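Local atomic coordinates of copper-containing nitrite reductase (Hyphomicrobium denitrificans 1NES1, PDB entry 6TFO), a protein that probably catalyses the reduction of nitrite to nitric oxide, using copper centres and electrons from cytochrome c. Residues 153-158 and 199-204; 277-282 and 294-299; 81-86 and 116-121; 32-37 and 68-73; 183-188 and 311-316. All blocks are in the same frame, centred on the assembly; numbering follows the deposited sequence.

Contact 1: residues 153-158 and 199-204; sequences ADLPGP and FLRVRV
The guanidinium of Arg201 lies flat against the backbone linking Gly157 to Pro158: Pro158 N sits 3.5 Å above its plane over the centre, and Gly157 C lies over the same face, nearer the rim. With CG anti to the backbone N (chi1 -159°) and the chain extended as far as NE, the arginine reaches across to the loop, where NH1 gives a bent hydrogen bond to Pro156 O (2.7 Å, 141°). NH1 and NE also form salt bridges to Glu294 and Glu283, which should fix the rotation of the group. Leu155 CD1 sits over the face of the Phe199 ring in a CH-pi contact, 3.9 Å from the ring centroid and 6° off its normal, while Pro156 CD rests 3.4 Å from Phe199 O. An alanine in place of Arg201 would probably leave Pro156 O without this donor and Glu294 and Glu283 without their positive mate. Strand 200-203 edges its sheet beside strand 277-283, and Phe355 of strand 351-360 packs on Leu155, Phe199 and Arg201.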
# COMPACT_ATOMS: atom_id res chain seq x y z
N ALA C 153 38.69 -5.05 -32.98
CA ALA C 153 39.92 -5.27 -33.78
C ALA C 153 41.14 -5.33 -32.86
O ALA C 153 42.20 -5.64 -33.35
CB ALA C 153 40.06 -4.17 -34.80
N ASP C 154 41.00 -5.07 -31.57
CA ASP C 154 42.13 -5.07 -30.60
C ASP C 154 42.36 -6.50 -30.11
O ASP C 154 41.93 -6.84 -28.98
CB ASP C 154 41.85 -4.08 -29.46
CG ASP C 154 42.93 -4.00 -28.40
OD1 ASP C 154 44.01 -4.60 -28.59
OD2 ASP C 154 42.66 -3.36 -27.37
N LEU C 155 43.03 -7.32 -30.95
CA LEU C 155 43.57 -8.66 -30.58
C LEU C 155 44.83 -8.96 -31.38
O LEU C 155 45.01 -8.43 -32.48
CB LEU C 155 42.50 -9.74 -30.82
CG LEU C 155 42.23 -10.14 -32.27
CD1 LEU C 155 41.37 -11.40 -32.31
CD2 LEU C 155 41.58 -9.00 -33.06
N PRO C 156 45.75 -9.79 -30.85
CA PRO C 156 46.87 -10.31 -31.63
C PRO C 156 46.39 -11.15 -32.83
O PRO C 156 45.43 -11.88 -32.67
CB PRO C 156 47.64 -11.24 -30.67
CG PRO C 156 47.15 -10.87 -29.28
CD PRO C 156 45.76 -10.28 -29.47
N GLY C 157 47.07 -11.03 -33.98
CA GLY C 157 46.84 -11.87 -35.17
C GLY C 157 47.36 -13.29 -35.00
O GLY C 157 47.91 -13.63 -33.95
N PRO C 158 47.18 -14.18 -36.01
CA PRO C 158 47.68 -15.55 -35.94
C PRO C 158 49.15 -15.57 -35.49
O PRO C 158 49.92 -14.74 -35.96
CB PRO C 158 47.51 -16.10 -37.36
CG PRO C 158 46.38 -15.27 -37.95
CD PRO C 158 46.49 -13.90 -37.29
N PHE C 199 42.67 -10.02 -25.29
CA PHE C 199 42.65 -11.30 -26.05
C PHE C 199 44.03 -11.97 -25.92
O PHE C 199 45.02 -11.43 -26.38
CB PHE C 199 42.28 -11.05 -27.52
CG PHE C 199 41.97 -12.30 -28.31
CD1 PHE C 199 42.99 -13.11 -28.79
CD2 PHE C 199 40.66 -12.65 -28.57
CE1 PHE C 199 42.70 -14.26 -29.51
CE2 PHE C 199 40.37 -13.80 -29.30
CZ PHE C 199 41.39 -14.60 -29.77
N LEU C 200 44.07 -13.10 -25.23
CA LEU C 200 45.31 -13.88 -25.01
C LEU C 200 45.39 -14.98 -26.08
O LEU C 200 44.39 -15.71 -26.28
CB LEU C 200 45.30 -14.46 -23.59
CG LEU C 200 45.05 -13.45 -22.48
CD1 LEU C 200 45.01 -14.14 -21.12
CD2 LEU C 200 46.11 -12.35 -22.50
N ARG C 201 46.52 -15.05 -26.77
CA ARG C 201 46.75 -15.94 -27.94
C ARG C 201 48.08 -16.66 -27.72
O ARG C 201 49.13 -15.99 -27.66
CB ARG C 201 46.75 -15.12 -29.24
CG ARG C 201 46.48 -15.96 -30.48
CD ARG C 201 46.09 -15.08 -31.66
NE ARG C 201 45.60 -15.86 -32.79
CZ ARG C 201 44.80 -15.40 -33.75
NH1 ARG C 201 44.36 -14.15 -33.73
NH2 ARG C 201 44.43 -16.20 -34.73
N VAL C 202 48.01 -17.96 -27.51
CA VAL C 202 49.19 -18.85 -27.37
C VAL C 202 49.01 -20.06 -28.30
O VAL C 202 47.95 -20.17 -29.00
CB VAL C 202 49.36 -19.26 -25.89
CG1 VAL C 202 49.59 -18.04 -25.01
CG2 VAL C 202 48.20 -20.12 -25.38
N ARG C 203 50.03 -20.91 -28.36
CA ARG C 203 50.06 -22.15 -29.16
C ARG C 203 49.93 -23.30 -28.15
O ARG C 203 50.50 -23.17 -27.06
CB ARG C 203 51.36 -22.15 -29.96
CG ARG C 203 51.63 -23.43 -30.73
CD ARG C 203 53.13 -23.66 -30.85
NE ARG C 203 53.43 -24.63 -31.89
CZ ARG C 203 53.35 -25.95 -31.75
NH1 ARG C 203 53.03 -26.50 -30.59
NH2 ARG C 203 53.62 -26.73 -32.77
N VAL C 204 49.18 -24.37 -28.47
CA VAL C 204 49.14 -25.58 -27.60
C VAL C 204 50.58 -26.00 -27.32
O VAL C 204 51.46 -25.81 -28.21
CB VAL C 204 48.29 -26.72 -28.18
CG1 VAL C 204 48.84 -27.28 -29.50
CG2 VAL C 204 48.10 -27.83 -27.14

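Contact 2: residues 277-282 and 294-299; sequences YGLLLV and EFYVMQ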
# COMPACT_ATOMS: atom_id res chain seq x y z
N TYR C 277 35.94 -10.47 -17.63
CA TYR C 277 35.94 -11.63 -18.56
C TYR C 277 36.70 -11.29 -19.84
O TYR C 277 36.74 -10.11 -20.23
CB TYR C 277 34.51 -12.09 -18.84
CG TYR C 277 33.51 -11.02 -19.24
CD1 TYR C 277 33.33 -10.67 -20.57
CD2 TYR C 277 32.69 -10.43 -18.29
CE1 TYR C 277 32.38 -9.73 -20.95
CE2 TYR C 277 31.73 -9.49 -18.65
CZ TYR C 277 31.56 -9.15 -19.99
OH TYR C 277 30.62 -8.23 -20.35
N GLY C 278 37.25 -12.32 -20.49
CA GLY C 278 38.01 -12.23 -21.76
C GLY C 278 38.17 -13.59 -22.41
O GLY C 278 37.65 -14.60 -21.87
N LEU C 279 38.87 -13.63 -23.55
CA LEU C 279 39.10 -14.88 -24.33
C LEU C 279 40.59 -15.20 -24.37
O LEU C 279 41.41 -14.27 -24.52
CB LEU C 279 38.54 -14.70 -25.74
CG LEU C 279 37.02 -14.77 -25.89
CD1 LEU C 279 36.62 -14.63 -27.34
CD2 LEU C 279 36.46 -16.06 -25.31
N LEU C 280 40.92 -16.48 -24.17
CA LEU C 280 42.23 -17.14 -24.40
C LEU C 280 42.07 -18.11 -25.58
O LEU C 280 41.31 -19.10 -25.42
CB LEU C 280 42.65 -17.92 -23.14
CG LEU C 280 43.89 -18.80 -23.27
CD1 LEU C 280 45.12 -17.93 -23.57
CD2 LEU C 280 44.09 -19.64 -22.03
N LEU C 281 42.71 -17.81 -26.72
CA LEU C 281 42.88 -18.76 -27.86
C LEU C 281 44.16 -19.55 -27.64
O LEU C 281 45.25 -18.93 -27.60
CB LEU C 281 42.96 -17.99 -29.19
CG LEU C 281 43.09 -18.84 -30.45
CD1 LEU C 281 41.92 -19.78 -30.62
CD2 LEU C 281 43.23 -17.96 -31.68
N VAL C 282 44.02 -20.86 -27.43
CA VAL C 282 45.14 -21.84 -27.51
C VAL C 282 45.11 -22.42 -28.93
O VAL C 282 44.26 -23.27 -29.20
CB VAL C 282 45.05 -22.90 -26.41
CG1 VAL C 282 46.23 -23.84 -26.43
CG2 VAL C 282 44.93 -22.25 -25.05
N GLU C 294 40.06 -10.79 -38.48
CA GLU C 294 39.63 -11.34 -37.18
C GLU C 294 39.03 -10.25 -36.28
O GLU C 294 39.50 -9.08 -36.32
CB GLU C 294 40.83 -11.97 -36.50
CG GLU C 294 41.43 -13.12 -37.27
CD GLU C 294 42.43 -13.89 -36.42
OE1 GLU C 294 43.38 -13.25 -35.91
OE2 GLU C 294 42.22 -15.11 -36.24
N PHE C 295 38.07 -10.65 -35.44
CA PHE C 295 37.35 -9.75 -34.49
C PHE C 295 37.15 -10.46 -33.15
O PHE C 295 36.95 -11.70 -33.12
CB PHE C 295 36.01 -9.33 -35.07
CG PHE C 295 36.10 -8.41 -36.26
CD1 PHE C 295 36.64 -7.15 -36.12
CD2 PHE C 295 35.62 -8.80 -37.50
CE1 PHE C 295 36.71 -6.28 -37.21
CE2 PHE C 295 35.68 -7.93 -38.59
CZ PHE C 295 36.21 -6.67 -38.43
N TYR C 296 37.15 -9.65 -32.09
CA TYR C 296 36.99 -10.01 -30.66
C TYR C 296 35.69 -9.40 -30.13
O TYR C 296 35.60 -8.17 -30.02
CB TYR C 296 38.20 -9.47 -29.91
CG TYR C 296 38.31 -9.80 -28.45
CD1 TYR C 296 37.58 -10.83 -27.87
CD2 TYR C 296 39.22 -9.12 -27.67
CE1 TYR C 296 37.76 -11.14 -26.53
CE2 TYR C 296 39.41 -9.43 -26.35
CZ TYR C 296 38.67 -10.44 -25.77
OH TYR C 296 38.88 -10.72 -24.44
N VAL C 297 34.69 -10.24 -29.85
CA VAL C 297 33.37 -9.81 -29.31
C VAL C 297 32.98 -10.70 -28.12
O VAL C 297 33.06 -11.94 -28.24
CB VAL C 297 32.29 -9.80 -30.40
CG1 VAL C 297 30.93 -9.44 -29.82
CG2 VAL C 297 32.65 -8.85 -31.54
N MET C 298 32.57 -10.08 -27.01
CA MET C 298 32.05 -10.79 -25.82
C MET C 298 30.76 -10.12 -25.34
O MET C 298 30.66 -8.88 -25.38
CB MET C 298 33.09 -10.83 -24.70
CG MET C 298 34.26 -11.73 -25.01
SD MET C 298 35.15 -12.29 -23.54
CE MET C 298 34.24 -13.77 -23.10
N GLN C 299 29.78 -10.94 -24.95
CA GLN C 299 28.44 -10.49 -24.49
C GLN C 299 28.39 -10.66 -22.98
O GLN C 299 28.85 -11.70 -22.46
CB GLN C 299 27.32 -11.28 -25.18
CG GLN C 299 25.94 -11.05 -24.61
CD GLN C 299 24.90 -11.80 -25.40
OE1 GLN C 299 24.99 -11.90 -26.62
NE2 GLN C 299 23.92 -12.34 -24.69
O HOH W 1 30.04 -6.77 -22.70
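Strands 277-282 and 294-299 run past each other with axes 8.0 Å apart at closest and N-to-C directions 138° apart; they meet through side chains and not as sheet neighbours, Gly278 and Met298 being nearest by CA. This is an interface between two cupredoxin sandwiches of the nitrite reductase: one strand belongs to the sheet containing 200-203 and 257-262, the other to the sheet containing 351-360. Tyr296 has its CG anti to the backbone N (chi1 -176°). At the far end of the ring the hydroxyl accepts the N-H of Leu279, at 3.0 Å from N to OH. The same OH bonds to Gly197 O, so two polar partners grip it in a buried setting. Gly278 CA is only 3.2 Å from that oxygen, and a side chain here would be tight. Leu279 slides past the tyrosine in the opposite direction, its CB 3.7 Å from Tyr296 CE1. Met298 lays its sulfur against the Gly278 backbone, SD 3.4 Å from Gly278 CA, and beside the edge of the Tyr277 ring, a Met-aromatic contact 5.2 Å from the ring centroid; the bend at chi3 turns CE to Leu279 CD2. Tyr277 lies close to His262, a copper ligand. At its far end, Tyr277 OH sits 2.8 Å from the oxygen of a water, which donates a weak bond to Met298 O.

Contact 3: residues 81-86 and 116-121; sequences DAVIDQ and YCSLPG. With CU (copper (II) ion), chain L.
Val83 lies across one face of the Tyr116 ring, its CB 3.8 Å above the plane and offset to the rim, with CG1 3.7 Å from Tyr116 CZ. The phenol hydroxyl donates to Asp85 OD1 at 2.7 Å from OH, meeting it on the syn side; the carboxylate and ring planes stand 75° apart. Beneath them the backbones of Val83 and Tyr116 form an antiparallel hydrogen-bonded pair, with both N-H groups used. This pairing leads straight into the type 1 copper site of a cupredoxin domain. Cys117 SG binds the copper ion at 2.2 Å, His80 and His122 add their ND1 atoms, and Met127 is the fourth residue of the site. Two backbone N-H groups address that sulfur, from Leu119 and, weakly, from Asp81, and would probably temper its electron density. Asp81 CG stands between the backbone N and the carbonyl carbon (chi1 64°), and the carboxylate clasps Ser118 with both oxygens: OD1 accepts from the backbone N at 2.9 Å, while OD2 uses its syn lone pair to take the OG proton at 2.6 Å. A salt bridge from Arg90 to OD2 gives this residue, next in sequence to a copper ligand, a third hold.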
# COMPACT_ATOMS: atom_id res chain seq x y z
N ASP C 81 -4.86 5.90 -28.10
CA ASP C 81 -3.80 5.68 -29.09
C ASP C 81 -2.91 6.93 -29.11
O ASP C 81 -3.13 7.85 -28.29
CB ASP C 81 -4.43 5.33 -30.45
CG ASP C 81 -5.26 6.45 -31.04
OD1 ASP C 81 -5.11 7.57 -30.59
OD2 ASP C 81 -6.04 6.16 -31.96
N ALA C 82 -1.90 6.92 -29.96
CA ALA C 82 -1.10 8.09 -30.35
C ALA C 82 -1.11 8.14 -31.88
O ALA C 82 -0.94 7.08 -32.49
CB ALA C 82 0.29 7.98 -29.78
N VAL C 83 -1.34 9.32 -32.45
CA VAL C 83 -1.44 9.53 -33.91
C VAL C 83 -0.54 10.70 -34.28
O VAL C 83 -0.51 11.69 -33.52
CB VAL C 83 -2.90 9.77 -34.33
CG1 VAL C 83 -3.02 10.00 -35.83
CG2 VAL C 83 -3.80 8.64 -33.88
N ILE C 84 0.16 10.58 -35.41
CA ILE C 84 0.95 11.67 -36.05
C ILE C 84 0.50 11.74 -37.51
O ILE C 84 0.76 10.76 -38.26
CB ILE C 84 2.46 11.39 -35.90
CG1 ILE C 84 2.77 10.82 -34.51
CG2 ILE C 84 3.28 12.62 -36.24
CD1 ILE C 84 4.21 10.97 -34.08
N ASP C 85 -0.22 12.80 -37.89
CA ASP C 85 -1.01 12.81 -39.15
C ASP C 85 -0.06 12.80 -40.36
O ASP C 85 -0.30 11.99 -41.28
CB ASP C 85 -1.98 14.00 -39.20
CG ASP C 85 -3.20 13.82 -38.30
OD1 ASP C 85 -3.52 12.68 -37.95
OD2 ASP C 85 -3.82 14.82 -37.96
N GLN C 86 0.99 13.63 -40.31
CA GLN C 86 1.85 14.00 -41.47
C GLN C 86 2.72 12.80 -41.84
O GLN C 86 3.32 12.83 -42.91
CB GLN C 86 2.70 15.23 -41.15
CG GLN C 86 1.86 16.42 -40.70
CD GLN C 86 1.23 16.26 -39.33
OE1 GLN C 86 1.58 15.39 -38.54
NE2 GLN C 86 0.28 17.14 -39.05
N TYR C 116 -1.10 12.92 -30.82
CA TYR C 116 -2.36 13.11 -30.08
C TYR C 116 -3.15 11.80 -30.02
O TYR C 116 -2.90 10.88 -30.81
CB TYR C 116 -3.17 14.22 -30.75
CG TYR C 116 -3.72 13.84 -32.09
CD1 TYR C 116 -4.94 13.21 -32.20
CD2 TYR C 116 -2.99 14.07 -33.25
CE1 TYR C 116 -5.45 12.83 -33.44
CE2 TYR C 116 -3.49 13.71 -34.50
CZ TYR C 116 -4.72 13.07 -34.59
OH TYR C 116 -5.22 12.70 -35.80
N CYS C 117 -4.09 11.72 -29.09
CA CYS C 117 -5.03 10.60 -28.94
C CYS C 117 -6.28 10.92 -29.76
O CYS C 117 -6.77 12.04 -29.66
CB CYS C 117 -5.39 10.36 -27.48
SG CYS C 117 -6.57 9.01 -27.26
N SER C 118 -6.75 9.98 -30.57
CA SER C 118 -7.90 10.19 -31.48
C SER C 118 -9.20 9.76 -30.80
O SER C 118 -10.24 9.95 -31.43
CB SER C 118 -7.72 9.44 -32.77
OG SER C 118 -7.80 8.04 -32.54
N LEU C 119 -9.16 9.16 -29.61
CA LEU C 119 -10.40 8.73 -28.91
C LEU C 119 -11.29 9.95 -28.61
O LEU C 119 -10.82 11.06 -28.39
CB LEU C 119 -10.05 7.94 -27.64
CG LEU C 119 -9.85 6.43 -27.80
CD1 LEU C 119 -11.06 5.75 -28.45
CD2 LEU C 119 -8.59 6.12 -28.60
N PRO C 120 -12.63 9.80 -28.64
CA PRO C 120 -13.53 10.95 -28.50
C PRO C 120 -13.19 11.84 -27.30
O PRO C 120 -13.17 11.36 -26.17
CB PRO C 120 -14.93 10.30 -28.32
CG PRO C 120 -14.80 8.96 -29.03
CD PRO C 120 -13.36 8.53 -28.80
N GLY C 121 -12.86 13.09 -27.58
CA GLY C 121 -12.62 14.12 -26.56
C GLY C 121 -11.23 14.10 -25.95
O GLY C 121 -10.90 15.07 -25.26
CU CU L . -6.65 8.84 -25.10

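Contact 4: residues 32-37 and 68-73; sequences FTLRTG and VQINLI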
# COMPACT_ATOMS: atom_id res chain seq x y z
N PHE C 32 11.10 6.36 -27.74
CA PHE C 32 10.35 7.14 -26.73
C PHE C 32 9.26 6.22 -26.17
O PHE C 32 8.53 5.60 -26.98
CB PHE C 32 9.74 8.39 -27.36
CG PHE C 32 10.75 9.33 -27.98
CD1 PHE C 32 11.60 10.09 -27.19
CD2 PHE C 32 10.85 9.46 -29.36
CE1 PHE C 32 12.51 10.98 -27.76
CE2 PHE C 32 11.77 10.32 -29.93
CZ PHE C 32 12.61 11.07 -29.12
N THR C 33 9.16 6.15 -24.84
CA THR C 33 8.05 5.45 -24.13
C THR C 33 7.08 6.50 -23.53
O THR C 33 7.54 7.42 -22.81
CB THR C 33 8.62 4.48 -23.09
OG1 THR C 33 9.57 3.65 -23.76
CG2 THR C 33 7.56 3.59 -22.47
N LEU C 34 5.79 6.39 -23.84
CA LEU C 34 4.74 7.27 -23.28
C LEU C 34 3.77 6.40 -22.47
O LEU C 34 3.33 5.37 -23.00
CB LEU C 34 3.99 7.98 -24.40
CG LEU C 34 4.83 8.85 -25.33
CD1 LEU C 34 3.91 9.55 -26.35
CD2 LEU C 34 5.64 9.88 -24.56
N ARG C 35 3.49 6.83 -21.24
CA ARG C 35 2.41 6.28 -20.37
C ARG C 35 1.27 7.31 -20.35
O ARG C 35 1.55 8.50 -20.12
CB ARG C 35 2.98 5.93 -18.99
CG ARG C 35 1.96 5.35 -18.02
CD ARG C 35 2.60 4.79 -16.76
NE ARG C 35 3.00 3.41 -17.03
CZ ARG C 35 4.25 2.94 -17.04
NH1 ARG C 35 5.29 3.71 -16.73
NH2 ARG C 35 4.45 1.67 -17.33
N THR C 36 0.04 6.88 -20.63
CA THR C 36 -1.16 7.73 -20.48
C THR C 36 -1.41 7.94 -18.98
O THR C 36 -1.07 7.04 -18.19
CB THR C 36 -2.38 7.13 -21.18
OG1 THR C 36 -2.73 5.94 -20.47
CG2 THR C 36 -2.12 6.84 -22.63
N GLY C 37 -1.98 9.08 -18.60
CA GLY C 37 -2.43 9.30 -17.21
C GLY C 37 -3.09 10.65 -17.01
O GLY C 37 -3.57 11.25 -18.00
N VAL C 68 12.05 6.40 -35.85
CA VAL C 68 11.43 6.74 -34.54
C VAL C 68 10.55 5.57 -34.12
O VAL C 68 9.73 5.12 -34.93
CB VAL C 68 10.67 8.06 -34.62
CG1 VAL C 68 10.04 8.44 -33.30
CG2 VAL C 68 11.59 9.18 -35.11
N GLN C 69 10.79 5.05 -32.92
CA GLN C 69 9.95 4.04 -32.26
C GLN C 69 9.28 4.72 -31.06
O GLN C 69 10.00 5.30 -30.23
CB GLN C 69 10.78 2.84 -31.81
CG GLN C 69 9.95 1.72 -31.21
CD GLN C 69 10.78 0.55 -30.75
OE1 GLN C 69 11.76 0.14 -31.39
NE2 GLN C 69 10.36 -0.04 -29.64
N ILE C 70 7.95 4.70 -31.01
CA ILE C 70 7.15 5.22 -29.87
C ILE C 70 6.44 4.03 -29.26
O ILE C 70 5.66 3.38 -29.99
CB ILE C 70 6.18 6.32 -30.33
CG1 ILE C 70 6.92 7.60 -30.73
CG2 ILE C 70 5.14 6.57 -29.26
CD1 ILE C 70 6.10 8.54 -31.59
N ASN C 71 6.73 3.73 -28.00
CA ASN C 71 6.02 2.70 -27.19
C ASN C 71 4.92 3.37 -26.37
O ASN C 71 5.26 4.16 -25.46
CB ASN C 71 6.99 1.97 -26.27
CG ASN C 71 8.21 1.45 -27.00
OD1 ASN C 71 8.08 0.79 -28.04
ND2 ASN C 71 9.38 1.75 -26.48
N LEU C 72 3.65 3.11 -26.69
CA LEU C 72 2.50 3.63 -25.88
C LEU C 72 2.09 2.57 -24.86
O LEU C 72 1.80 1.44 -25.27
CB LEU C 72 1.31 3.98 -26.77
CG LEU C 72 0.14 4.65 -26.05
CD1 LEU C 72 0.59 5.93 -25.36
CD2 LEU C 72 -1.00 4.93 -27.01
N ILE C 73 2.04 2.96 -23.58
CA ILE C 73 1.59 2.11 -22.44
C ILE C 73 0.43 2.82 -21.74
O ILE C 73 0.61 3.99 -21.31
CB ILE C 73 2.75 1.83 -21.48
CG1 ILE C 73 3.99 1.35 -22.25
CG2 ILE C 73 2.32 0.86 -20.39
CD1 ILE C 73 5.19 1.09 -21.38
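Val68 CG1 lies at the edge of the Phe32 ring, near its plane and 4.1 Å from Phe32 CD2, while Leu60 and Val62 of strand 60-63 also pack on the ring. The other flat group, the Arg35 guanidinium, comes at a slant to Ile73, with Arg35 NH2 3.8 Å from Ile73 CG2; its chain bends at chi3, and its charge has a long, weak ion pair to Glu319 of a neighbouring subunit. The planar amide of Asn71 offers ND2 to Thr33 OG1 in a weak but almost straight hydrogen bond (3.3 Å, 176°); the bond of its OD1 to Thr102 OG1 is doubtful, since the placing of OD1 is unsure. On the same face of the sheet Ile73 sends CD1 to Thr33 CG2, 3.6 Å away. Phe32, Leu34, Ile70 and Leu72 point to the other face, where Leu72 CD1 touches Thr36 CG2. The two strands run parallel, 22° apart, and five backbone bonds stitch them: Phe32 N to Gln69 O, Asn71 N to Phe32 O, Leu34 N to Asn71 O, Ile73 N to Leu34 O and Thr36 N to Ile73 O. Thr36 OG1 bonds to Gly75 N and Glu76 OE1, and its side chain packs on His80 and Met127 beside the blue copper site. The parallel pair, central in its four-stranded sheet, is part of the Greek-key sandwich of a cupredoxin domain.

Contact 5: residues 183-188 and 311-316; sequences KTTYTY and SGEQEM
Tyr186 holds CG anti to its backbone N (chi1 -174°), and its side chain crosses that of Met316 at a slant, while Thr185 turns OG1 between its backbone N and carbonyl carbon (chi1 68°), 3.4 Å from Glu313 CA. The Tyr186 ring brings CD1 within 3.6 Å of Gln314 O and OH within 3.5 Å of Met316 CG. An alanine in place of Tyr186 would probably open a gap beside Met316 and strip the cover from the Tyr188 ring, over whose centre Tyr186 CD2 lies. Strands 184-191 and 312-313 pair in parallel at the edge of a five-stranded sheet, through Gly312 N to Lys183 O, Thr185 N to Gly312 O and Gln314 N to Thr185 O. A water joins Thr187 OG1, 2.8 Å from its oxygen, to Glu313 OE2, to which it donates. Glu315 turns to Ser95 and Gly96 of a neighbouring subunit. The pairing thus rests on main-chain N-H...O bonds, while Thr184 OG1 is buried with no partner in the model.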
# COMPACT_ATOMS: atom_id res chain seq x y z
N LYS C 183 24.76 9.12 -21.39
CA LYS C 183 24.69 10.03 -20.21
C LYS C 183 24.64 9.22 -18.91
O LYS C 183 24.13 9.74 -17.88
CB LYS C 183 23.43 10.90 -20.24
CG LYS C 183 23.26 11.79 -21.47
CD LYS C 183 21.83 12.29 -21.61
CE LYS C 183 21.60 13.05 -22.90
NZ LYS C 183 20.53 14.06 -22.74
N THR C 184 25.12 7.98 -18.93
CA THR C 184 25.01 7.06 -17.77
C THR C 184 26.35 6.35 -17.56
O THR C 184 27.00 5.96 -18.54
CB THR C 184 23.75 6.19 -17.83
OG1 THR C 184 24.02 4.84 -17.45
CG2 THR C 184 23.06 6.22 -19.17
N THR C 185 26.75 6.26 -16.29
CA THR C 185 28.05 5.69 -15.86
C THR C 185 27.77 4.50 -14.94
O THR C 185 26.60 4.26 -14.62
CB THR C 185 28.93 6.79 -15.24
OG1 THR C 185 28.35 7.20 -14.01
CG2 THR C 185 29.09 7.98 -16.16
N TYR C 186 28.82 3.76 -14.59
CA TYR C 186 28.79 2.51 -13.80
C TYR C 186 30.22 2.25 -13.36
O TYR C 186 31.14 2.71 -14.03
CB TYR C 186 28.18 1.36 -14.62
CG TYR C 186 27.97 0.07 -13.87
CD1 TYR C 186 26.87 -0.13 -13.06
CD2 TYR C 186 28.88 -0.97 -13.97
CE1 TYR C 186 26.68 -1.31 -12.36
CE2 TYR C 186 28.71 -2.17 -13.28
CZ TYR C 186 27.60 -2.35 -12.47
OH TYR C 186 27.42 -3.53 -11.80
N THR C 187 30.41 1.57 -12.24
CA THR C 187 31.74 1.21 -11.72
C THR C 187 32.04 -0.19 -12.25
O THR C 187 31.43 -1.17 -11.77
CB THR C 187 31.84 1.34 -10.20
OG1 THR C 187 31.70 2.73 -9.90
CG2 THR C 187 33.14 0.81 -9.63
N TYR C 188 32.90 -0.25 -13.27
CA TYR C 188 33.40 -1.49 -13.87
C TYR C 188 34.58 -2.00 -13.05
O TYR C 188 35.36 -1.18 -12.48
CB TYR C 188 33.80 -1.24 -15.32
CG TYR C 188 32.65 -0.96 -16.26
CD1 TYR C 188 32.17 0.33 -16.43
CD2 TYR C 188 32.05 -1.97 -16.99
CE1 TYR C 188 31.15 0.60 -17.32
CE2 TYR C 188 31.02 -1.71 -17.88
CZ TYR C 188 30.57 -0.42 -18.04
OH TYR C 188 29.52 -0.17 -18.88
N SER C 311 19.69 8.06 -16.91
CA SER C 311 20.93 8.88 -16.86
C SER C 311 21.56 8.84 -15.47
O SER C 311 20.85 8.47 -14.52
CB SER C 311 20.65 10.31 -17.24
OG SER C 311 19.94 10.35 -18.45
N GLY C 312 22.82 9.24 -15.37
CA GLY C 312 23.57 9.38 -14.10
C GLY C 312 24.36 8.14 -13.75
O GLY C 312 24.52 7.26 -14.62
N GLU C 313 24.86 8.07 -12.52
CA GLU C 313 25.66 6.94 -12.03
C GLU C 313 24.70 5.79 -11.70
O GLU C 313 24.03 5.86 -10.68
CB GLU C 313 26.50 7.32 -10.81
CG GLU C 313 27.34 6.15 -10.28
CD GLU C 313 28.70 6.44 -9.64
OE1 GLU C 313 29.31 7.50 -9.94
OE2 GLU C 313 29.16 5.57 -8.86
N GLN C 314 24.66 4.75 -12.54
CA GLN C 314 23.93 3.50 -12.22
C GLN C 314 24.73 2.70 -11.16
O GLN C 314 25.95 2.80 -11.12
CB GLN C 314 23.64 2.73 -13.50
CG GLN C 314 22.56 3.38 -14.36
CD GLN C 314 21.19 2.77 -14.11
OE1 GLN C 314 20.83 2.50 -12.97
NE2 GLN C 314 20.41 2.58 -15.17
N GLU C 315 24.02 1.96 -10.32
CA GLU C 315 24.61 1.13 -9.24
C GLU C 315 24.07 -0.29 -9.35
O GLU C 315 22.98 -0.49 -9.92
CB GLU C 315 24.23 1.70 -7.87
CG GLU C 315 24.92 3.01 -7.54
CD GLU C 315 24.64 3.47 -6.13
OE1 GLU C 315 23.56 4.08 -5.91
OE2 GLU C 315 25.47 3.17 -5.23
N MET C 316 24.79 -1.23 -8.77
CA MET C 316 24.51 -2.68 -8.91
C MET C 316 23.35 -3.04 -7.98
O MET C 316 23.31 -2.54 -6.83
CB MET C 316 25.77 -3.48 -8.57
CG MET C 316 25.72 -4.91 -9.01
SD MET C 316 26.05 -5.94 -7.60
CE MET C 316 24.38 -6.03 -7.00
O HOH W 2 29.60 3.20 -8.08

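From the N terminus, contact 4 comes first, closing a loop of 30 residues from 32-37 to 68-73 in the N-terminal cupredoxin domain. Contact 3 follows in series, joining 81-86 to 116-121; one lies on each of the two sheets, which touch where Leu72 CD2 packs on Asp81 and Ala82. The chain then passes to the catalytic domains. Contact 1 ties the 153-158 loop to strand 200-203, and contact 5 crosses it, since 183-188 lies between its segments; contact 5 then closes the longest loop, to 311-316, with contact 2 nested inside. Contacts 1 and 2 meet through neighbouring strands 200-203 and 277-283, whereas the centres of contacts 1 and 3 are about 56 Å apart.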